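Long-range contact in protein FkbI (Streptomyces hygroscopicus, PDB 1R2J), which binds FAD and probably acts as an acyl-ACP dehydrogenase in making the methoxymalonyl extender unit of the polyketide FK520: residues L106-S118 with H139-V153. Numbering follows the deposited sequence.
Sequences LAAVGFSERQAGS and HKVWTTAAAYADHLV. With FAD (flavin-adenine dinucleotide), chain B.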
loop_
_atom_site.group_PDB
_atom_site.type_symbol
_atom_site.label_atom_id
_atom_site.label_comp_id
_atom_site.label_asym_id
_atom_site.label_seq_id
_atom_site.Cartn_x
_atom_site.Cartn_y
_atom_site.Cartn_z
ATOM N N LEU A 106 3.257 4.114 -14.259
ATOM C CA LEU A 106 3.520 3.934 -12.837
ATOM C C LEU A 106 3.493 5.269 -12.090
ATOM O O LEU A 106 3.999 6.285 -12.584
ATOM C CB LEU A 106 4.883 3.269 -12.635
ATOM C CG LEU A 106 5.046 1.819 -13.104
ATOM C CD1 LEU A 106 4.915 1.767 -14.612
ATOM C CD2 LEU A 106 6.387 1.266 -12.663
ATOM N N ALA A 107 2.897 5.261 -10.903
ATOM C CA ALA A 107 2.825 6.461 -10.081
ATOM C C ALA A 107 3.087 6.117 -8.627
ATOM O O ALA A 107 3.005 4.955 -8.227
ATOM C CB ALA A 107 1.471 7.108 -10.214
ATOM N N ALA A 108 3.417 7.134 -7.840
ATOM C CA ALA A 108 3.677 6.954 -6.421
ATOM C C ALA A 108 3.011 8.137 -5.743
ATOM O O ALA A 108 2.679 9.123 -6.401
ATOM C CB ALA A 108 5.187 6.957 -6.148
ATOM N N VAL A 109 2.803 8.039 -4.437
ATOM C CA VAL A 109 2.164 9.114 -3.695
ATOM C C VAL A 109 3.043 9.495 -2.506
ATOM O O VAL A 109 3.263 8.685 -1.613
ATOM C CB VAL A 109 0.785 8.666 -3.173
ATOM C CG1 VAL A 109 0.025 9.860 -2.618
ATOM C CG2 VAL A 109 0.007 7.985 -4.287
ATOM N N GLY A 110 3.540 10.727 -2.498
ATOM C CA GLY A 110 4.391 11.168 -1.409
ATOM C C GLY A 110 3.827 12.349 -0.644
ATOM O O GLY A 110 3.609 13.425 -1.205
ATOM N N PHE A 111 3.575 12.144 0.641
ATOM C CA PHE A 111 3.058 13.203 1.498
ATOM C C PHE A 111 3.913 13.303 2.755
ATOM O O PHE A 111 4.073 14.376 3.337
ATOM C CB PHE A 111 1.587 12.940 1.857
ATOM C CG PHE A 111 1.281 11.503 2.208
ATOM C CD1 PHE A 111 1.486 11.023 3.496
ATOM C CD2 PHE A 111 0.794 10.628 1.239
ATOM C CE1 PHE A 111 1.210 9.683 3.817
ATOM C CE2 PHE A 111 0.516 9.292 1.544
ATOM C CZ PHE A 111 0.725 8.817 2.835
ATOM N N SER A 112 4.484 12.176 3.156
ATOM C CA SER A 112 5.322 12.142 4.340
ATOM C C SER A 112 6.647 12.895 4.175
ATOM O O SER A 112 7.223 12.933 3.092
ATOM C CB SER A 112 5.608 10.695 4.723
ATOM O OG SER A 112 6.558 10.679 5.771
ATOM N N GLU A 113 7.119 13.496 5.262
ATOM C CA GLU A 113 8.380 14.231 5.252
ATOM C C GLU A 113 9.190 13.882 6.498
ATOM O O GLU A 113 8.663 13.302 7.449
ATOM C CB GLU A 113 8.126 15.743 5.196
ATOM C CG GLU A 113 7.330 16.185 3.969
ATOM C CD GLU A 113 7.264 17.697 3.802
ATOM O OE1 GLU A 113 6.438 18.167 2.993
ATOM O OE2 GLU A 113 8.038 18.413 4.473
ATOM N N ARG A 114 10.469 14.242 6.486
ATOM C CA ARG A 114 11.362 13.954 7.603
ATOM C C ARG A 114 10.772 14.367 8.954
ATOM O O ARG A 114 10.870 13.631 9.934
ATOM C CB ARG A 114 12.709 14.655 7.388
ATOM C CG ARG A 114 13.911 13.858 7.870
ATOM C CD ARG A 114 14.105 12.594 7.036
ATOM N NE ARG A 114 15.285 11.832 7.443
ATOM C CZ ARG A 114 15.795 10.817 6.751
ATOM N NH1 ARG A 114 15.234 10.441 5.612
ATOM N NH2 ARG A 114 16.863 10.171 7.202
ATOM N N GLN A 115 10.148 15.541 9.001
ATOM C CA GLN A 115 9.569 16.038 10.244
ATOM C C GLN A 115 8.056 15.835 10.352
ATOM O O GLN A 115 7.447 16.191 11.363
ATOM C CB GLN A 115 9.885 17.526 10.402
ATOM C CG GLN A 115 9.026 18.458 9.546
ATOM C CD GLN A 115 9.220 18.276 8.048
ATOM O OE1 GLN A 115 10.275 17.834 7.590
ATOM N NE2 GLN A 115 8.203 18.643 7.275
ATOM N N ALA A 116 7.452 15.270 9.312
ATOM C CA ALA A 116 6.012 15.044 9.301
ATOM C C ALA A 116 5.685 13.594 8.958
ATOM O O ALA A 116 5.627 13.224 7.784
ATOM C CB ALA A 116 5.337 15.992 8.293
ATOM N N GLY A 117 5.490 12.778 9.993
ATOM C CA GLY A 117 5.164 11.376 9.793
ATOM C C GLY A 117 3.720 11.135 10.175
ATOM O O GLY A 117 2.827 11.189 9.333
ATOM N N SER A 118 3.482 10.870 11.451
ATOM C CA SER A 118 2.126 10.660 11.921
ATOM C C SER A 118 1.401 12.007 11.850
ATOM O O SER A 118 0.188 12.053 11.663
ATOM C CB SER A 118 2.141 10.134 13.360
ATOM O OG SER A 118 2.752 8.853 13.422
ATOM N N HIS A 139 10.460 18.216 0.025
ATOM C CA HIS A 139 11.128 16.935 0.182
ATOM C C HIS A 139 10.156 15.932 0.796
ATOM O O HIS A 139 9.433 16.257 1.735
ATOM C CB HIS A 139 12.340 17.103 1.108
ATOM C CG HIS A 139 13.169 15.864 1.266
ATOM N ND1 HIS A 139 12.636 14.662 1.682
ATOM C CD2 HIS A 139 14.493 15.645 1.088
ATOM C CE1 HIS A 139 13.595 13.757 1.753
ATOM N NE2 HIS A 139 14.733 14.328 1.398
ATOM N N LYS A 140 10.129 14.722 0.249
ATOM C CA LYS A 140 9.266 13.666 0.770
ATOM C C LYS A 140 10.177 12.497 1.115
ATOM O O LYS A 140 11.259 12.356 0.538
ATOM C CB LYS A 140 8.230 13.227 -0.269
ATOM C CG LYS A 140 7.207 14.295 -0.649
ATOM C CD LYS A 140 6.441 14.803 0.566
ATOM C CE LYS A 140 5.442 15.888 0.186
ATOM N NZ LYS A 140 4.722 16.462 1.366
ATOM N N VAL A 141 9.747 11.660 2.054
ATOM C CA VAL A 141 10.548 10.519 2.464
ATOM C C VAL A 141 9.801 9.207 2.308
ATOM O O VAL A 141 8.568 9.178 2.300
ATOM C CB VAL A 141 10.981 10.644 3.939
ATOM C CG1 VAL A 141 11.893 11.848 4.117
ATOM C CG2 VAL A 141 9.744 10.752 4.835
ATOM N N TRP A 142 10.561 8.125 2.167
ATOM C CA TRP A 142 9.992 6.787 2.048
ATOM C C TRP A 142 8.867 6.575 1.048
ATOM O O TRP A 142 8.034 5.697 1.250
ATOM C CB TRP A 142 9.495 6.325 3.414
ATOM C CG TRP A 142 10.555 5.769 4.262
ATOM C CD1 TRP A 142 11.344 6.443 5.147
ATOM C CD2 TRP A 142 10.971 4.405 4.305
ATOM N NE1 TRP A 142 12.227 5.577 5.744
ATOM C CE2 TRP A 142 12.019 4.318 5.245
ATOM C CE3 TRP A 142 10.559 3.244 3.638
ATOM C CZ2 TRP A 142 12.663 3.112 5.540
ATOM C CZ3 TRP A 142 11.198 2.046 3.931
ATOM C CH2 TRP A 142 12.240 1.991 4.875
ATOM N N THR A 143 8.836 7.348 -0.029
ATOM C CA THR A 143 7.774 7.202 -1.019
ATOM C C THR A 143 7.809 5.838 -1.705
ATOM O O THR A 143 8.756 5.518 -2.423
ATOM C CB THR A 143 7.873 8.298 -2.087
ATOM O OG1 THR A 143 8.063 9.561 -1.442
ATOM C CG2 THR A 143 6.595 8.356 -2.909
ATOM N N THR A 144 6.768 5.039 -1.486
ATOM C CA THR A 144 6.685 3.708 -2.083
ATOM C C THR A 144 6.573 3.725 -3.605
ATOM O O THR A 144 5.830 4.528 -4.170
ATOM C CB THR A 144 5.475 2.926 -1.534
ATOM O OG1 THR A 144 5.632 2.728 -0.125
ATOM C CG2 THR A 144 5.366 1.569 -2.229
ATOM N N ALA A 145 7.312 2.822 -4.251
ATOM C CA ALA A 145 7.320 2.679 -5.705
ATOM C C ALA A 145 7.883 3.890 -6.456
ATOM O O ALA A 145 7.900 3.906 -7.691
ATOM C CB ALA A 145 5.907 2.376 -6.200
ATOM N N ALA A 146 8.346 4.898 -5.725
ATOM C CA ALA A 146 8.885 6.099 -6.361
ATOM C C ALA A 146 10.036 5.800 -7.326
ATOM O O ALA A 146 10.219 6.499 -8.319
ATOM C CB ALA A 146 9.341 7.098 -5.297
ATOM N N ALA A 147 10.811 4.759 -7.036
ATOM C CA ALA A 147 11.940 4.397 -7.890
ATOM C C ALA A 147 11.489 3.861 -9.247
ATOM O O ALA A 147 12.302 3.717 -10.159
ATOM C CB ALA A 147 12.815 3.361 -7.185
ATOM N N TYR A 148 10.194 3.573 -9.375
ATOM C CA TYR A 148 9.641 3.034 -10.616
ATOM C C TYR A 148 8.671 3.987 -11.300
ATOM O O TYR A 148 8.404 3.856 -12.494
ATOM C CB TYR A 148 8.856 1.743 -10.349
ATOM C CG TYR A 148 9.562 0.683 -9.540
ATOM C CD1 TYR A 148 10.717 0.068 -10.013
ATOM C CD2 TYR A 148 9.060 0.284 -8.302
ATOM C CE1 TYR A 148 11.360 -0.922 -9.269
ATOM C CE2 TYR A 148 9.695 -0.705 -7.552
ATOM C CZ TYR A 148 10.841 -1.302 -8.042
ATOM O OH TYR A 148 11.462 -2.286 -7.310
ATOM N N ALA A 149 8.137 4.932 -10.539
ATOM C CA ALA A 149 7.129 5.854 -11.046
ATOM C C ALA A 149 7.486 6.813 -12.176
ATOM O O ALA A 149 8.615 7.295 -12.282
ATOM C CB ALA A 149 6.545 6.654 -9.879
ATOM N N ASP A 150 6.488 7.070 -13.019
ATOM C CA ASP A 150 6.606 8.023 -14.115
ATOM C C ASP A 150 5.991 9.296 -13.538
ATOM O O ASP A 150 6.432 10.404 -13.827
ATOM C CB ASP A 150 5.770 7.609 -15.332
ATOM C CG ASP A 150 6.252 6.331 -15.981
ATOM O OD1 ASP A 150 5.645 5.271 -15.720
ATOM O OD2 ASP A 150 7.234 6.384 -16.755
ATOM N N HIS A 151 4.965 9.111 -12.712
ATOM C CA HIS A 151 4.256 10.220 -12.089
ATOM C C HIS A 151 4.411 10.230 -10.576
ATOM O O HIS A 151 4.329 9.189 -9.921
ATOM C CB HIS A 151 2.763 10.149 -12.419
ATOM C CG HIS A 151 2.459 10.221 -13.882
ATOM N ND1 HIS A 151 2.832 11.290 -14.668
ATOM C CD2 HIS A 151 1.815 9.356 -14.701
ATOM C CE1 HIS A 151 2.431 11.081 -15.909
ATOM N NE2 HIS A 151 1.811 9.914 -15.956
ATOM N N LEU A 152 4.631 11.417 -10.021
ATOM C CA LEU A 152 4.765 11.558 -8.581
ATOM C C LEU A 152 3.635 12.447 -8.092
ATOM O O LEU A 152 3.577 13.632 -8.422
ATOM C CB LEU A 152 6.120 12.169 -8.215
ATOM C CG LEU A 152 7.370 11.282 -8.331
ATOM C CD1 LEU A 152 7.196 10.031 -7.476
ATOM C CD2 LEU A 152 7.607 10.890 -9.767
ATOM N N VAL A 153 2.720 11.858 -7.330
ATOM C CA VAL A 153 1.585 12.595 -6.791
ATOM C C VAL A 153 2.047 13.186 -5.469
ATOM O O VAL A 153 2.128 12.491 -4.453
ATOM C CB VAL A 153 0.389 11.663 -6.575
ATOM C CG1 VAL A 153 -0.828 12.459 -6.124
ATOM C CG2 VAL A 153 0.090 10.928 -7.867
HETATM P PA FAD B . 6.612 9.145 14.015
HETATM O O1A FAD B . 5.476 9.429 13.148
HETATM O O2A FAD B . 7.992 9.735 14.144
HETATM O O5B FAD B . 6.720 7.731 14.587
HETATM C C5B FAD B . 6.157 7.845 15.833
HETATM C C4B FAD B . 6.033 6.632 16.689
HETATM O O4B FAD B . 5.339 7.416 17.721
HETATM C C3B FAD B . 5.001 5.736 16.080
HETATM O O3B FAD B . 5.107 4.479 16.664
HETATM C C2B FAD B . 3.729 6.376 16.374
HETATM O O2B FAD B . 2.508 5.592 16.413
HETATM C C1B FAD B . 3.967 7.109 17.726
HETATM N N9A FAD B . 3.219 8.320 17.798
HETATM C C8A FAD B . 3.348 9.550 17.100
HETATM N N7A FAD B . 2.472 10.460 17.409
HETATM C C5A FAD B . 1.683 9.861 18.372
HETATM C C6A FAD B . 0.580 10.297 19.111
HETATM N N6A FAD B . 0.059 11.525 18.980
HETATM N N1A FAD B . 0.012 9.418 20.013
HETATM C C2A FAD B . 0.511 8.170 20.174
HETATM N N3A FAD B . 1.610 7.641 19.488
HETATM C C4A FAD B . 2.113 8.626 18.592
HETATM N N1 FAD B . 4.842 7.777 3.351
HETATM C C2 FAD B . 4.275 8.366 2.218
HETATM O O2 FAD B . 3.915 9.557 2.201
HETATM N N3 FAD B . 4.113 7.603 1.069
HETATM C C4 FAD B . 4.492 6.242 0.936
HETATM O O4 FAD B . 4.301 5.640 -0.164
HETATM C C4X FAD B . 5.068 5.690 2.058
HETATM N N5 FAD B . 5.488 4.297 1.931
HETATM C C5X FAD B . 6.113 3.696 3.045
HETATM C C6 FAD B . 6.576 2.353 3.006
HETATM C C7 FAD B . 7.251 1.708 4.086
HETATM C C7M FAD B . 7.719 0.261 3.950
HETATM C C8 FAD B . 7.480 2.462 5.271
HETATM C C8M FAD B . 8.212 1.920 6.485
HETATM C C9 FAD B . 7.033 3.755 5.366
HETATM C C9A FAD B . 6.326 4.402 4.288
HETATM N N10 FAD B . 5.832 5.809 4.341
HETATM C C10 FAD B . 5.234 6.457 3.254
HETATM C "C1'" FAD B . 6.054 6.288 5.637
HETATM C "C2'" FAD B . 4.779 6.001 6.616
HETATM O "O2'" FAD B . 3.944 7.136 6.247
HETATM C "C3'" FAD B . 5.286 6.248 7.924
HETATM O "O3'" FAD B . 5.357 4.987 8.635
HETATM C "C4'" FAD B . 4.768 7.150 9.071
HETATM O "O4'" FAD B . 4.372 8.471 8.817
HETATM C "C5'" FAD B . 6.020 7.094 9.810
HETATM O "O5'" FAD B . 6.359 8.274 10.472
HETATM P P FAD B . 7.836 8.277 11.146
HETATM O O1P FAD B . 7.342 9.500 10.726
HETATM O O2P FAD B . 8.977 9.118 11.778
HETATM O O3P FAD B . 7.320 8.680 12.635
HETATM O O HOH W 1 5.784 3.466 -9.426
HETATM O O HOH W 2 3.434 5.705 -3.089
HETATM O O HOH W 3 11.683 15.695 4.312
#
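Two backbone donors grip Leu-106 O: the N of His-151 lies in its carbonyl plane, whereas the N of Asp-150, 2.6 Å away, sits 43° above it. Asp-150 OD1 answers by accepting from Leu-106 N through its anti lone pair. From here strand 107-110 runs parallel to strand 151-153, as the rungs from Ala-108 N to His-151 O, Val-153 N to Ala-108 O and Gly-110 N to Val-153 O establish. On one face of this pairing Ala-108 CB packs 4.0 Å from Ala-149 CB and 3.9 Å from Leu-152 CD1. Beyond the strand, Lys-140 bends at chi2 (-57°), bringing NZ 2.9 Å from Phe-111 O; NZ also bonds Phe-155 O and forms a salt bridge with Glu-113 OE1, an atom whose place is less sure. Flavin O2 accepts from Phe-111 N and, at 2.8 Å, from Ser-112 N. It lies 3.0 Å above the centre of the Phe-111 ring, while flavin N3 donates to Val-109 O. On the other side of N3, O4 accepts from Thr-144 N, and Thr-144 OG1 donates to flavin N5 at 2.6 Å. Such recognition of the isoalloxazine, largely by backbone groups with a threonine hydroxyl at N5, is characteristic of the acyl-CoA dehydrogenase middle beta domain.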